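Local coordinates for putative peptide ABC-transport system periplasmic peptide-binding protein (Campylobacter jejuni, PDB 4OEV) that binds nickel(II), held here together with oxalate, as the extracytoplasmic solute-binding component of an ABC-type nickel importer, at residues Leu275-Tyr279 with Ala458-Ala463; Thr394-Ser400 with Val421-Gln426. Residues are numbered along the deposited sequence.

Interaction 1. Residues Leu275-Tyr279 with Ala458-Ala463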
loop_
_atom_site.group_PDB
_atom_site.type_symbol
_atom_site.label_atom_id
_atom_site.label_comp_id
_atom_site.label_asym_id
_atom_site.label_seq_id
_atom_site.Cartn_x
_atom_site.Cartn_y
_atom_site.Cartn_z
ATOM N N LEU A 275 -16.229 0.838 16.981
ATOM C CA LEU A 275 -16.240 -0.066 15.840
ATOM C C LEU A 275 -15.007 -0.966 15.796
ATOM O O LEU A 275 -15.106 -2.189 15.557
ATOM C CB LEU A 275 -16.333 0.721 14.535
ATOM C CG LEU A 275 -16.235 -0.078 13.244
ATOM C CD1 LEU A 275 -17.363 -1.113 13.162
ATOM C CD2 LEU A 275 -16.287 0.900 12.092
ATOM N N LEU A 276 -13.860 -0.361 16.075
ATOM C CA LEU A 276 -12.589 -1.007 15.805
ATOM C C LEU A 276 -12.004 -1.645 17.017
ATOM O O LEU A 276 -10.922 -2.228 16.933
ATOM C CB LEU A 276 -11.597 -0.014 15.238
ATOM C CG LEU A 276 -11.871 0.133 13.752
ATOM C CD1 LEU A 276 -11.216 1.369 13.228
ATOM C CD2 LEU A 276 -11.344 -1.109 13.053
ATOM N N HIS A 277 -12.690 -1.479 18.144
ATOM C CA HIS A 277 -12.380 -2.213 19.372
ATOM C C HIS A 277 -10.922 -2.091 19.751
ATOM O O HIS A 277 -10.297 -3.074 20.148
ATOM C CB HIS A 277 -12.745 -3.690 19.227
ATOM C CG HIS A 277 -14.145 -3.928 18.751
ATOM N ND1 HIS A 277 -15.254 -3.510 19.458
ATOM C CD2 HIS A 277 -14.618 -4.566 17.653
ATOM C CE1 HIS A 277 -16.350 -3.866 18.807
ATOM N NE2 HIS A 277 -15.990 -4.510 17.710
ATOM N N ASP A 278 -10.372 -0.900 19.557
ATOM C CA ASP A 278 -8.967 -0.624 19.871
ATOM C C ASP A 278 -7.956 -1.566 19.134
ATOM O O ASP A 278 -6.861 -1.868 19.626
ATOM C CB ASP A 278 -8.789 -0.662 21.401
ATOM C CG ASP A 278 -9.620 0.436 22.109
ATOM O OD1 ASP A 278 -9.600 1.597 21.625
ATOM O OD2 ASP A 278 -10.310 0.138 23.122
ATOM N N TYR A 279 -8.377 -2.049 17.965
ATOM C CA TYR A 279 -7.482 -2.619 16.963
ATOM C C TYR A 279 -7.094 -1.510 15.992
ATOM O O TYR A 279 -6.833 -1.746 14.800
ATOM C CB TYR A 279 -8.159 -3.761 16.228
ATOM C CG TYR A 279 -7.463 -5.080 16.423
ATOM C CD1 TYR A 279 -6.564 -5.547 15.468
ATOM C CD2 TYR A 279 -7.695 -5.858 17.553
ATOM C CE1 TYR A 279 -5.905 -6.758 15.625
ATOM C CE2 TYR A 279 -7.040 -7.090 17.725
ATOM C CZ TYR A 279 -6.138 -7.526 16.749
ATOM O OH TYR A 279 -5.477 -8.732 16.883
ATOM N N ALA A 458 -8.583 6.297 10.752
ATOM C CA ALA A 458 -7.865 5.478 11.710
ATOM C C ALA A 458 -6.702 4.678 11.077
ATOM O O ALA A 458 -6.783 4.275 9.919
ATOM C CB ALA A 458 -8.812 4.512 12.393
ATOM N N TYR A 459 -5.665 4.451 11.868
ATOM C CA TYR A 459 -4.599 3.494 11.546
ATOM C C TYR A 459 -4.987 2.117 12.100
ATOM O O TYR A 459 -5.521 2.034 13.192
ATOM C CB TYR A 459 -3.276 3.938 12.149
ATOM C CG TYR A 459 -2.562 4.998 11.319
ATOM C CD1 TYR A 459 -1.542 4.656 10.440
ATOM C CD2 TYR A 459 -2.874 6.340 11.459
ATOM C CE1 TYR A 459 -0.858 5.634 9.690
ATOM C CE2 TYR A 459 -2.213 7.330 10.700
ATOM C CZ TYR A 459 -1.205 6.974 9.834
ATOM O OH TYR A 459 -0.557 7.946 9.094
ATOM N N LEU A 460 -4.773 1.063 11.313
ATOM C CA LEU A 460 -5.225 -0.281 11.667
ATOM C C LEU A 460 -4.130 -1.224 12.187
ATOM O O LEU A 460 -2.972 -1.190 11.713
ATOM C CB LEU A 460 -5.865 -0.925 10.444
ATOM C CG LEU A 460 -6.915 -0.137 9.721
ATOM C CD1 LEU A 460 -7.376 -0.981 8.550
ATOM C CD2 LEU A 460 -8.117 0.157 10.692
ATOM N N ASP A 461 -4.483 -2.047 13.175
ATOM C CA ASP A 461 -3.715 -3.261 13.423
ATOM C C ASP A 461 -4.331 -4.356 12.582
ATOM O O ASP A 461 -5.498 -4.278 12.188
ATOM C CB ASP A 461 -3.727 -3.698 14.879
ATOM C CG ASP A 461 -2.790 -2.921 15.721
ATOM O OD1 ASP A 461 -2.106 -2.047 15.167
ATOM O OD2 ASP A 461 -2.712 -3.210 16.935
ATOM N N PHE A 462 -3.560 -5.403 12.338
ATOM C CA PHE A 462 -4.088 -6.522 11.585
ATOM C C PHE A 462 -4.045 -7.754 12.445
ATOM O O PHE A 462 -3.160 -7.907 13.285
ATOM C CB PHE A 462 -3.311 -6.729 10.276
ATOM C CG PHE A 462 -3.721 -5.768 9.201
ATOM C CD1 PHE A 462 -4.807 -6.056 8.391
ATOM C CD2 PHE A 462 -3.036 -4.588 9.015
ATOM C CE1 PHE A 462 -5.247 -5.161 7.411
ATOM C CE2 PHE A 462 -3.470 -3.670 8.023
ATOM C CZ PHE A 462 -4.555 -3.966 7.224
ATOM N N ALA A 463 -5.020 -8.627 12.227
ATOM C CA ALA A 463 -5.062 -9.888 12.936
ATOM C C ALA A 463 -4.740 -11.014 11.964
ATOM O O ALA A 463 -5.544 -11.332 11.083
ATOM C CB ALA A 463 -6.469 -10.101 13.611
#
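A single backbone hydrogen bond joins these two segments: Asp461 N donates to Tyr279 O at 2.9 Å with a nearly straight N-H...O angle of 170°, where the CA atoms of Tyr279 and Asp461 come within 5.2 Å. Upstream of it, Leu276 to Tyr279 form a type I' beta turn, closed by Tyr279 N to Leu276 O at 2.8 Å; positive phi at His277 (52°) and Asp278 (57°) meets its backbone requirement. In this family 5 solute-binding protein the turn reverses the chain after helix 268-274 and delivers it to the short strand 280-282, which pairs antiparallel with the long strand 454-467, away from the nickel site.

Tyr279 dominates the interface, with 113 Å² covered. Its CA-to-CB bond points sideways, but chi1 of -118°, between the usual wells, lays the ring along the opposite backbone. Tyr279 CD1 lies 3.4 Å from Asp461 CB, Phe462 O meets the ring edge 3.8 Å from Tyr279 CE1, and Tyr279 OH lies 3.7 Å from Ala463 CB. The CA-to-CB bond of Leu276 points toward the strand, and its m, t rotamer places Leu276 CD1 4.0 Å from Ala458 CB and 4.2 Å from Leu460 CD2. Leu460 (m, t) starts sideways and only its end closes this apolar patch. Asp461 offers CB to the tyrosine while its carboxylate bridges to Lys237 and Arg235 through OD2; Arg235 also makes a cation-pi contact with the Tyr279 ring.

The chemistry is therefore divided: one main-chain bond joins the segments beside the pairing of strand 280-282 with the same strand, apolar contacts fill the space next to it, and the buried Asp461 carboxylate finds cationic partners beyond the two segments.

Interaction 2. Residues Thr394-Ser400 with Val421-Gln426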
loop_
_atom_site.group_PDB
_atom_site.type_symbol
_atom_site.label_atom_id
_atom_site.label_comp_id
_atom_site.label_asym_id
_atom_site.label_seq_id
_atom_site.Cartn_x
_atom_site.Cartn_y
_atom_site.Cartn_z
ATOM N N THR A 394 3.109 8.611 -0.605
ATOM C CA THR A 394 2.656 9.986 -0.577
ATOM C C THR A 394 2.776 10.604 -1.926
ATOM O O THR A 394 1.838 11.295 -2.365
ATOM C CB THR A 394 3.414 10.896 0.472
ATOM O OG1 THR A 394 4.818 10.839 0.227
ATOM C CG2 THR A 394 3.142 10.482 1.920
ATOM N N PHE A 395 3.893 10.358 -2.632
ATOM C CA PHE A 395 4.032 10.992 -3.924
ATOM C C PHE A 395 2.938 10.553 -4.944
ATOM O O PHE A 395 2.233 11.414 -5.551
ATOM C CB PHE A 395 5.439 10.743 -4.501
ATOM C CG PHE A 395 5.799 11.673 -5.669
ATOM C CD1 PHE A 395 6.312 12.925 -5.419
ATOM C CD2 PHE A 395 5.580 11.280 -6.998
ATOM C CE1 PHE A 395 6.663 13.804 -6.508
ATOM C CE2 PHE A 395 5.892 12.149 -8.093
ATOM C CZ PHE A 395 6.426 13.402 -7.839
ATOM N N ARG A 396 2.729 9.260 -5.119
ATOM C CA ARG A 396 1.730 8.843 -6.126
ATOM C C ARG A 396 0.312 9.157 -5.644
ATOM O O ARG A 396 -0.631 9.078 -6.450
ATOM C CB ARG A 396 1.803 7.334 -6.414
ATOM C CG ARG A 396 3.004 7.004 -7.336
ATOM C CD ARG A 396 3.320 5.496 -7.364
ATOM N NE ARG A 396 3.980 5.111 -6.117
ATOM C CZ ARG A 396 4.475 3.892 -5.864
ATOM N NH1 ARG A 396 5.082 3.664 -4.712
ATOM N NH2 ARG A 396 4.380 2.916 -6.755
ATOM N N VAL A 397 0.181 9.446 -4.353
ATOM C CA VAL A 397 -1.208 9.609 -3.783
ATOM C C VAL A 397 -1.726 11.062 -3.786
ATOM O O VAL A 397 -2.921 11.292 -4.059
ATOM C CB VAL A 397 -1.254 9.036 -2.354
ATOM C CG1 VAL A 397 -2.637 9.349 -1.599
ATOM C CG2 VAL A 397 -1.045 7.553 -2.381
ATOM N N PHE A 398 -0.845 12.022 -3.484
ATOM C CA PHE A 398 -1.225 13.437 -3.248
ATOM C C PHE A 398 -0.684 14.391 -4.295
ATOM O O PHE A 398 -1.178 15.501 -4.437
ATOM C CB PHE A 398 -0.705 13.900 -1.877
ATOM C CG PHE A 398 -1.274 13.065 -0.714
ATOM C CD1 PHE A 398 -2.605 13.194 -0.360
ATOM C CD2 PHE A 398 -0.474 12.164 -0.025
ATOM C CE1 PHE A 398 -3.142 12.413 0.686
ATOM C CE2 PHE A 398 -0.992 11.385 1.007
ATOM C CZ PHE A 398 -2.332 11.522 1.372
ATOM N N GLU A 399 0.400 14.011 -4.970
ATOM C CA GLU A 399 0.992 14.983 -5.857
ATOM C C GLU A 399 0.194 15.195 -7.132
ATOM O O GLU A 399 -0.414 14.244 -7.712
ATOM C CB GLU A 399 2.467 14.560 -6.136
ATOM C CG GLU A 399 3.474 15.703 -6.217
ATOM C CD GLU A 399 3.678 16.062 -7.647
ATOM O OE1 GLU A 399 4.405 17.037 -7.927
ATOM O OE2 GLU A 399 3.162 15.306 -8.521
ATOM N N SER A 400 0.187 16.457 -7.612
ATOM C CA SER A 400 -0.681 16.821 -8.742
ATOM C C SER A 400 -0.476 16.014 -9.993
ATOM O O SER A 400 -1.445 15.688 -10.670
ATOM C CB SER A 400 -0.452 18.292 -9.174
ATOM O OG SER A 400 -1.181 19.146 -8.320
ATOM N N VAL A 421 1.565 21.216 -1.142
ATOM C CA VAL A 421 1.830 19.793 -1.059
ATOM C C VAL A 421 2.817 19.365 -2.148
ATOM O O VAL A 421 3.812 18.681 -1.835
ATOM C CB VAL A 421 0.584 18.970 -1.164
ATOM C CG1 VAL A 421 0.956 17.525 -1.385
ATOM C CG2 VAL A 421 -0.308 19.181 0.151
ATOM N N ASP A 422 2.573 19.770 -3.400
ATOM C CA ASP A 422 3.478 19.378 -4.497
ATOM C C ASP A 422 4.915 19.744 -4.198
ATOM O O ASP A 422 5.813 18.920 -4.378
ATOM C CB ASP A 422 3.096 19.999 -5.847
ATOM C CG ASP A 422 1.823 19.428 -6.423
ATOM O OD1 ASP A 422 1.353 18.348 -5.940
ATOM O OD2 ASP A 422 1.285 20.048 -7.390
ATOM N N ILE A 423 5.128 20.976 -3.732
ATOM C CA ILE A 423 6.461 21.498 -3.467
ATOM C C ILE A 423 7.147 20.778 -2.284
ATOM O O ILE A 423 8.354 20.496 -2.288
ATOM C CB ILE A 423 6.378 23.000 -3.185
ATOM C CG1 ILE A 423 5.946 23.736 -4.450
ATOM C CG2 ILE A 423 7.689 23.528 -2.678
ATOM C CD1 ILE A 423 5.520 25.186 -4.192
ATOM N N ALA A 424 6.356 20.490 -1.272
ATOM C CA ALA A 424 6.870 19.877 -0.072
ATOM C C ALA A 424 7.355 18.478 -0.376
ATOM O O ALA A 424 8.454 18.112 0.025
ATOM C CB ALA A 424 5.800 19.868 1.021
ATOM N N LEU A 425 6.548 17.692 -1.076
ATOM C CA LEU A 425 6.936 16.315 -1.381
ATOM C C LEU A 425 8.106 16.228 -2.346
ATOM O O LEU A 425 8.908 15.267 -2.320
ATOM C CB LEU A 425 5.775 15.575 -1.972
ATOM C CG LEU A 425 4.618 15.322 -0.978
ATOM C CD1 LEU A 425 3.546 14.585 -1.701
ATOM C CD2 LEU A 425 5.097 14.475 0.217
ATOM N N GLN A 426 8.180 17.189 -3.245
ATOM C CA GLN A 426 9.281 17.196 -4.218
ATOM C C GLN A 426 10.550 17.508 -3.528
ATOM O O GLN A 426 11.557 16.813 -3.750
ATOM C CB GLN A 426 8.988 18.186 -5.372
ATOM C CG GLN A 426 7.892 17.674 -6.361
ATOM C CD GLN A 426 7.561 18.673 -7.494
ATOM O OE1 GLN A 426 8.365 19.543 -7.831
ATOM N NE2 GLN A 426 6.377 18.532 -8.085
HETATM O O HOH W 1 -1.078 18.125 -4.900
#
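Asp422, on helix 419-429, receives the chain as it leaves the short helix 395-398. Its OD1 accepts from Ser400 N at 2.8 Å (N-H...O angle 157°), and its OD2 accepts from Ser400 OG, also at 2.8 Å: a helix-to-loop joint, away from the nickel site, in which one carboxylate satisfies both donors of the serine. Water 1 lies 2.7 Å from Asp422 OD1 and 2.7 Å from Phe398 O, joining the carboxylate to a carbonyl of the helix's last residue.

Glu399 OE1 accepts a very short bond of 2.5 Å from Gln426 NE2 (150°), while Glu399 OE2 is served by Ser401 OG. Two acids thus sit side by side, Glu399 OE1 3.9 Å from Asp422 OD1, each with its own donors.

Beside these polar contacts, Leu425 buries 82 Å²: its CD2 is 3.6 Å from Thr394 OG1, which is hydrogen-bonded to Pro390 O, and its CD1 is 4.3 Å from Phe398 CB. Val421 CG1 adds a 4.0 Å contact to Phe398 CB.

Helix 419-429 is in turn backed by helix 434-450, whose Phe444 touches Val421, Ala424 and Leu425; Phe395 rests on helix 101-104, and Phe398 meets Phe454 at the start of strand 454-467.

How the interactions relate
From the N terminus, the chain first reaches 275-279, the turn between helix 268-274 and strand 280-282. Helix 342-357 already packs on this turn before 458-463 arrives to close the long loop of interaction 1, with 178 residues between its segments. Interaction 2 falls wholly within that span: 394-400 meets 421-426 after just 20 intervening residues, a local closure of mostly irregular chain. The contacts therefore nest and do not cross. The centres of interactions 1 and 2 are about 27 Å apart, and the nearest atoms of interactions 1 and 2 about 8 Å apart. Interaction 1 ties a turn to the long strand 454-467 of the six-stranded antiparallel sheet, whereas interaction 2 joins two helices, 395-398 and 419-429.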